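Local coordinates for 457aa long hypothetical protein (Pyrococcus horikoshii, PDB 2CSU) that is of unknown function but combines a CoA-binding domain with succinyl-CoA ligase-like domains, at residues 272-275 with 276-280; 112-115 with 116-120. One frame throughout, in Å; residues are numbered along the deposited sequence.

Contact 1: 272-275 with 276-280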
ATOM      1  N   VAL A 272      -1.639   1.510  19.732  1.00 29.53           N
ATOM      2  CA  VAL A 272      -2.458   2.310  18.848  1.00 29.99           C
ATOM      3  C   VAL A 272      -1.904   2.445  17.440  1.00 29.49           C
ATOM      4  O   VAL A 272      -0.715   2.617  17.241  1.00 28.69           O
ATOM      5  CB  VAL A 272      -2.691   3.735  19.441  1.00 30.55           C
ATOM      6  CG1 VAL A 272      -3.371   4.631  18.415  1.00 31.33           C
ATOM      7  CG2 VAL A 272      -3.547   3.637  20.705  1.00 30.74           C
ATOM      8  N   ALA A 273      -2.798   2.354  16.466  1.00 29.32           N
ATOM      9  CA  ALA A 273      -2.424   2.497  15.073  1.00 28.73           C
ATOM     10  C   ALA A 273      -3.177   3.729  14.595  1.00 28.54           C
ATOM     11  O   ALA A 273      -4.277   4.007  15.080  1.00 27.83           O
ATOM     12  CB  ALA A 273      -2.857   1.251  14.270  1.00 27.89           C
ATOM     13  N   ASN A 274      -2.600   4.475  13.663  1.00 29.28           N
ATOM     14  CA  ASN A 274      -3.275   5.662  13.160  1.00 30.08           C
ATOM     15  C   ASN A 274      -3.770   5.466  11.740  1.00 30.89           C
ATOM     16  O   ASN A 274      -4.432   6.345  11.198  1.00 31.93           O
ATOM     17  CB  ASN A 274      -2.357   6.871  13.232  1.00 31.92           C
ATOM     18  CG  ASN A 274      -1.659   6.976  14.569  1.00 32.18           C
ATOM     19  OD1 ASN A 274      -2.308   7.116  15.616  1.00 32.07           O
ATOM     20  ND2 ASN A 274      -0.331   6.892  14.549  1.00 31.71           N
ATOM     21  N   THR A 275      -3.428   4.325  11.136  1.00 29.95           N
ATOM     22  CA  THR A 275      -3.900   4.000   9.790  1.00 29.19           C
ATOM     23  C   THR A 275      -4.226   2.510   9.698  1.00 28.18           C
ATOM     24  O   THR A 275      -3.850   1.712  10.567  1.00 28.69           O
ATOM     25  CB  THR A 275      -2.864   4.299   8.675  1.00 29.26           C
ATOM     26  OG1 THR A 275      -1.820   3.324   8.720  1.00 30.09           O
ATOM     27  CG2 THR A 275      -2.275   5.708   8.821  1.00 30.04           C
ATOM     28  N   ILE A 276      -4.936   2.146   8.637  1.00 27.25           N
ATOM     29  CA  ILE A 276      -5.302   0.770   8.387  1.00 25.41           C
ATOM     30  C   ILE A 276      -4.016  -0.043   8.326  1.00 24.76           C
ATOM     31  O   ILE A 276      -3.830  -0.993   9.094  1.00 25.20           O
ATOM     32  CB  ILE A 276      -6.081   0.672   7.046  1.00 26.02           C
ATOM     33  CG1 ILE A 276      -7.456   1.320   7.216  1.00 26.36           C
ATOM     34  CG2 ILE A 276      -6.249  -0.791   6.612  1.00 25.82           C
ATOM     35  CD1 ILE A 276      -8.159   1.655   5.879  1.00 27.73           C
ATOM     36  N   ASP A 277      -3.112   0.367   7.439  1.00 24.18           N
ATOM     37  CA  ASP A 277      -1.845  -0.317   7.259  1.00 25.54           C
ATOM     38  C   ASP A 277      -1.034  -0.505   8.528  1.00 26.04           C
ATOM     39  O   ASP A 277      -0.418  -1.552   8.711  1.00 26.32           O
ATOM     40  CB  ASP A 277      -1.012   0.379   6.173  1.00 25.43           C
ATOM     41  CG  ASP A 277      -1.274  -0.209   4.789  1.00 26.64           C
ATOM     42  OD1 ASP A 277      -0.965  -1.399   4.603  1.00 28.58           O
ATOM     43  OD2 ASP A 277      -1.789   0.494   3.896  1.00 24.52           O
ATOM     44  N   GLU A 278      -1.046   0.485   9.416  1.00 25.91           N
ATOM     45  CA  GLU A 278      -0.313   0.355  10.665  1.00 26.66           C
ATOM     46  C   GLU A 278      -0.965  -0.705  11.528  1.00 25.72           C
ATOM     47  O   GLU A 278      -0.278  -1.531  12.125  1.00 25.87           O
ATOM     48  CB  GLU A 278      -0.291   1.681  11.441  1.00 27.78           C
ATOM     49  CG  GLU A 278       0.468   2.809  10.753  1.00 30.30           C
ATOM     50  CD  GLU A 278       0.608   4.041  11.648  1.00 31.91           C
ATOM     51  OE1 GLU A 278       0.101   4.020  12.798  1.00 32.01           O
ATOM     52  OE2 GLU A 278       1.226   5.031  11.198  1.00 33.81           O
HETATM   53  N   MSE A 279      -2.291  -0.658  11.612  1.00 25.05           N
HETATM   54  CA  MSE A 279      -3.062  -1.615  12.407  1.00 23.46           C
HETATM   55  C   MSE A 279      -2.721  -3.043  11.958  1.00 22.79           C
HETATM   56  O   MSE A 279      -2.422  -3.909  12.776  1.00 22.71           O
HETATM   57  CB  MSE A 279      -4.583  -1.361  12.230  1.00 23.66           C
HETATM   58  CG  MSE A 279      -5.520  -2.302  13.050  1.00 25.28           C
HETATM   59 SE   MSE A 279      -7.303  -2.295  12.604  1.00 26.92          SE
HETATM   60  CE  MSE A 279      -7.195  -3.003  10.947  1.00 28.44           C
ATOM     61  N   LEU A 280      -2.779  -3.271  10.653  1.00 22.05           N
ATOM     62  CA  LEU A 280      -2.488  -4.578  10.081  1.00 21.72           C
ATOM     63  C   LEU A 280      -1.024  -4.956  10.210  1.00 22.01           C
ATOM     64  O   LEU A 280      -0.704  -6.100  10.523  1.00 22.71           O
ATOM     65  CB  LEU A 280      -2.864  -4.597   8.603  1.00 21.20           C
ATOM     66  CG  LEU A 280      -4.347  -4.432   8.259  1.00 20.27           C
ATOM     67  CD1 LEU A 280      -4.492  -4.182   6.776  1.00 20.29           C
ATOM     68  CD2 LEU A 280      -5.119  -5.671   8.681  1.00 18.66           C
TER

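Contact 2: 112-115 with 116-120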
ATOM      1  N   GLU A 112     -35.293  -4.385  22.940  1.00 27.99           N
ATOM      2  CA  GLU A 112     -36.244  -5.469  23.099  1.00 28.28           C
ATOM      3  C   GLU A 112     -35.642  -6.752  22.539  1.00 28.79           C
ATOM      4  O   GLU A 112     -35.848  -7.825  23.106  1.00 29.07           O
ATOM      5  CB  GLU A 112     -37.567  -5.118  22.394  1.00 29.10           C
ATOM      6  CG  GLU A 112     -38.655  -6.200  22.417  1.00 28.80           C
ATOM      7  CD  GLU A 112     -38.956  -6.734  23.812  1.00 29.50           C
ATOM      8  OE1 GLU A 112     -38.862  -5.966  24.790  1.00 30.65           O
ATOM      9  OE2 GLU A 112     -39.305  -7.929  23.933  1.00 30.95           O
ATOM     10  N   LEU A 113     -34.887  -6.641  21.446  1.00 28.47           N
ATOM     11  CA  LEU A 113     -34.239  -7.814  20.846  1.00 28.58           C
ATOM     12  C   LEU A 113     -33.260  -8.409  21.852  1.00 28.42           C
ATOM     13  O   LEU A 113     -33.202  -9.617  22.028  1.00 28.74           O
ATOM     14  CB  LEU A 113     -33.463  -7.451  19.574  1.00 28.20           C
ATOM     15  CG  LEU A 113     -34.168  -7.012  18.288  1.00 28.29           C
ATOM     16  CD1 LEU A 113     -33.128  -6.896  17.176  1.00 28.24           C
ATOM     17  CD2 LEU A 113     -35.240  -8.021  17.888  1.00 27.85           C
ATOM     18  N   VAL A 114     -32.498  -7.546  22.514  1.00 28.73           N
ATOM     19  CA  VAL A 114     -31.519  -7.988  23.501  1.00 28.92           C
ATOM     20  C   VAL A 114     -32.232  -8.598  24.703  1.00 30.11           C
ATOM     21  O   VAL A 114     -31.821  -9.638  25.227  1.00 29.96           O
ATOM     22  CB  VAL A 114     -30.630  -6.808  23.930  1.00 28.20           C
ATOM     23  CG1 VAL A 114     -29.682  -7.227  25.045  1.00 28.00           C
ATOM     24  CG2 VAL A 114     -29.841  -6.315  22.722  1.00 27.15           C
ATOM     25  N   GLU A 115     -33.318  -7.956  25.120  1.00 30.99           N
ATOM     26  CA  GLU A 115     -34.112  -8.443  26.237  1.00 31.61           C
ATOM     27  C   GLU A 115     -34.618  -9.861  25.926  1.00 30.95           C
ATOM     28  O   GLU A 115     -34.600 -10.746  26.784  1.00 30.69           O
ATOM     29  CB  GLU A 115     -35.302  -7.502  26.487  1.00 34.22           C
ATOM     30  CG  GLU A 115     -36.219  -7.961  27.624  1.00 38.11           C
ATOM     31  CD  GLU A 115     -37.135  -6.856  28.127  1.00 40.09           C
ATOM     32  OE1 GLU A 115     -38.276  -6.732  27.626  1.00 41.37           O
ATOM     33  OE2 GLU A 115     -36.699  -6.103  29.024  1.00 42.08           O
ATOM     34  N   ILE A 116     -35.071 -10.074  24.696  1.00 29.89           N
ATOM     35  CA  ILE A 116     -35.557 -11.392  24.318  1.00 29.36           C
ATOM     36  C   ILE A 116     -34.415 -12.394  24.374  1.00 29.42           C
ATOM     37  O   ILE A 116     -34.583 -13.509  24.858  1.00 29.18           O
ATOM     38  CB  ILE A 116     -36.159 -11.396  22.898  1.00 29.20           C
ATOM     39  CG1 ILE A 116     -37.480 -10.623  22.887  1.00 30.21           C
ATOM     40  CG2 ILE A 116     -36.381 -12.827  22.428  1.00 27.85           C
ATOM     41  CD1 ILE A 116     -38.181 -10.604  21.522  1.00 29.48           C
ATOM     42  N   ALA A 117     -33.245 -11.993  23.892  1.00 30.96           N
ATOM     43  CA  ALA A 117     -32.101 -12.894  23.900  1.00 32.51           C
ATOM     44  C   ALA A 117     -31.749 -13.323  25.310  1.00 33.57           C
ATOM     45  O   ALA A 117     -31.578 -14.505  25.568  1.00 32.70           O
ATOM     46  CB  ALA A 117     -30.897 -12.238  23.235  1.00 31.70           C
ATOM     47  N   HIS A 118     -31.643 -12.364  26.223  1.00 35.11           N
ATOM     48  CA  HIS A 118     -31.292 -12.680  27.603  1.00 37.87           C
ATOM     49  C   HIS A 118     -32.283 -13.654  28.238  1.00 38.85           C
ATOM     50  O   HIS A 118     -31.902 -14.492  29.055  1.00 39.26           O
ATOM     51  CB  HIS A 118     -31.191 -11.391  28.436  1.00 39.42           C
ATOM     52  CG  HIS A 118     -30.055 -10.501  28.027  1.00 41.51           C
ATOM     53  ND1 HIS A 118     -29.220 -10.792  26.971  1.00 43.20           N
ATOM     54  CD2 HIS A 118     -29.618  -9.322  28.536  1.00 42.06           C
ATOM     55  CE1 HIS A 118     -28.316  -9.835  26.845  1.00 42.92           C
ATOM     56  NE2 HIS A 118     -28.536  -8.932  27.783  1.00 41.67           N
ATOM     57  N   LYS A 119     -33.550 -13.548  27.856  1.00 38.92           N
ATOM     58  CA  LYS A 119     -34.573 -14.436  28.383  1.00 39.65           C
ATOM     59  C   LYS A 119     -34.317 -15.886  27.977  1.00 39.99           C
ATOM     60  O   LYS A 119     -34.487 -16.803  28.782  1.00 39.84           O
ATOM     61  CB  LYS A 119     -35.958 -14.034  27.873  1.00 40.90           C
ATOM     62  CG  LYS A 119     -36.997 -15.119  28.117  1.00 42.58           C
ATOM     63  CD  LYS A 119     -38.377 -14.765  27.588  1.00 43.51           C
ATOM     64  CE  LYS A 119     -39.363 -15.883  27.922  1.00 44.44           C
ATOM     65  NZ  LYS A 119     -40.778 -15.535  27.605  1.00 45.04           N
ATOM     66  N   TYR A 120     -33.929 -16.089  26.720  1.00 39.08           N
ATOM     67  CA  TYR A 120     -33.677 -17.433  26.219  1.00 38.62           C
ATOM     68  C   TYR A 120     -32.243 -17.878  26.432  1.00 38.35           C
ATOM     69  O   TYR A 120     -31.877 -19.000  26.085  1.00 38.82           O
ATOM     70  CB  TYR A 120     -34.034 -17.507  24.734  1.00 38.80           C
ATOM     71  CG  TYR A 120     -35.528 -17.546  24.471  1.00 38.07           C
ATOM     72  CD1 TYR A 120     -36.250 -18.724  24.640  1.00 38.23           C
ATOM     73  CD2 TYR A 120     -36.217 -16.407  24.055  1.00 38.50           C
ATOM     74  CE1 TYR A 120     -37.615 -18.775  24.395  1.00 38.51           C
ATOM     75  CE2 TYR A 120     -37.595 -16.449  23.807  1.00 37.98           C
ATOM     76  CZ  TYR A 120     -38.281 -17.638  23.975  1.00 38.48           C
ATOM     77  OH  TYR A 120     -39.626 -17.709  23.683  1.00 39.99           O
TER

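Contact 1: 272-275 with 276-280
Ala273 and Met279 have their CA atoms 4.9 Å apart, because the chain runs off its strand, bends through Asn274 and winds at once into the helix that begins at Ile276. The backbone bond from Met279 N to Thr275 O, 3.0 Å, closes the first helical turn. Thr275 occupies the N-cap position: its OG1 lies between its own backbone N and carbonyl carbon (chi1 73°), where it accepts from Glu278 N at 3.0 Å. This supplies an acceptor to an amide of the first turn. Glu278 reaches back the other way. Its extended chain crosses the Thr275 side chain at about a right angle, with Glu278 CG 3.1 Å from Thr275 OG1, and Glu278 OE1 accepts from Asn274 N at 2.9 Å. That bond is nearly straight (170°), yet the donor sits well above the carboxylate plane, 49° out of it. At the strand end of the turn, Ala273 CB presses on the helix backbone, 3.4 Å from Met279 CA, a tight carbon pair. Ala273 itself is paired by backbone bonds with Ala234 of strand 232-236. The Glu278 carboxylate thus holds the residue before the cap, whereas in a classical capping box it would hold the N-cap amide itself. The result is a threonine-capped strand-to-helix junction within the succinyl-CoA ligase-like flavodoxin domain.

Contact 2: 112-115 with 116-120
Val114 and His118 lie side by side one turn apart on helix 104-120, the helix of a beta-alpha-beta unit between strands 91-94 and 123-125 in the Rossmann-like CoA-binding domain. The imidazole of His118 can be traced outward beside Val114. His118 CB is 3.7 Å from Val114 O, and His118 CG, turned anti to its own carbonyl carbon (chi1 -67°), closes to 3.4 Å of the same oxygen. Val114 O stands 3.2 Å above the plane of the His118 ring, offset toward its rim. ND1 is also near it, but the angle is too poor for a hydrogen bond; the oxygen is instead engaged by His118 N, in a 2.9 Å bond that is almost straight (169°). Farther out, the CE1 and NE2 end of the ring meets a valine methyl, with His118 NE2 3.4 Å from Val114 CG1. Beyond this pair, Val114 touches Ala186 and His118 touches Asp187, both in a nearby loop.

On another side of the helix, Ile116 packs against Leu81 and Ile82 of helix 74-87. A bend at chi2 (52°) brings the Glu112 carboxylate across the Ile116 side chain at a slant. Glu112 OE1 and Glu115 OE1 come within 3.0 Å; they would probably repel if both are ionised, though both residues touch a crystal neighbour. Glu115 OE1 also has a long, weak ion pair with Lys111. The other Glu112 oxygen, OE2, rests 3.4 Å from Ile116 CG1.

Overall arrangement
Contacts 1 and 2 are separate local arrangements in different domains: their centres are 36 Å apart, their nearest atoms about 25 Å, and they do not touch. Contact 2 comes first in the chain and sits peripherally, its centre about 31 Å from that of the chain; the centre of contact 1 lies about 11 Å from the centre of the chain. Their surroundings differ accordingly. Asp277 in contact 1 forms a salt bridge with Arg433 of the second subunit, whereas no other chain of the assembly touches contact 2. A loose topological relation is that Ala186 and Asp187, which contact 2 meets, follow strand 175-181, part of the same mixed sheet as strand 271-273, from which contact 1 departs.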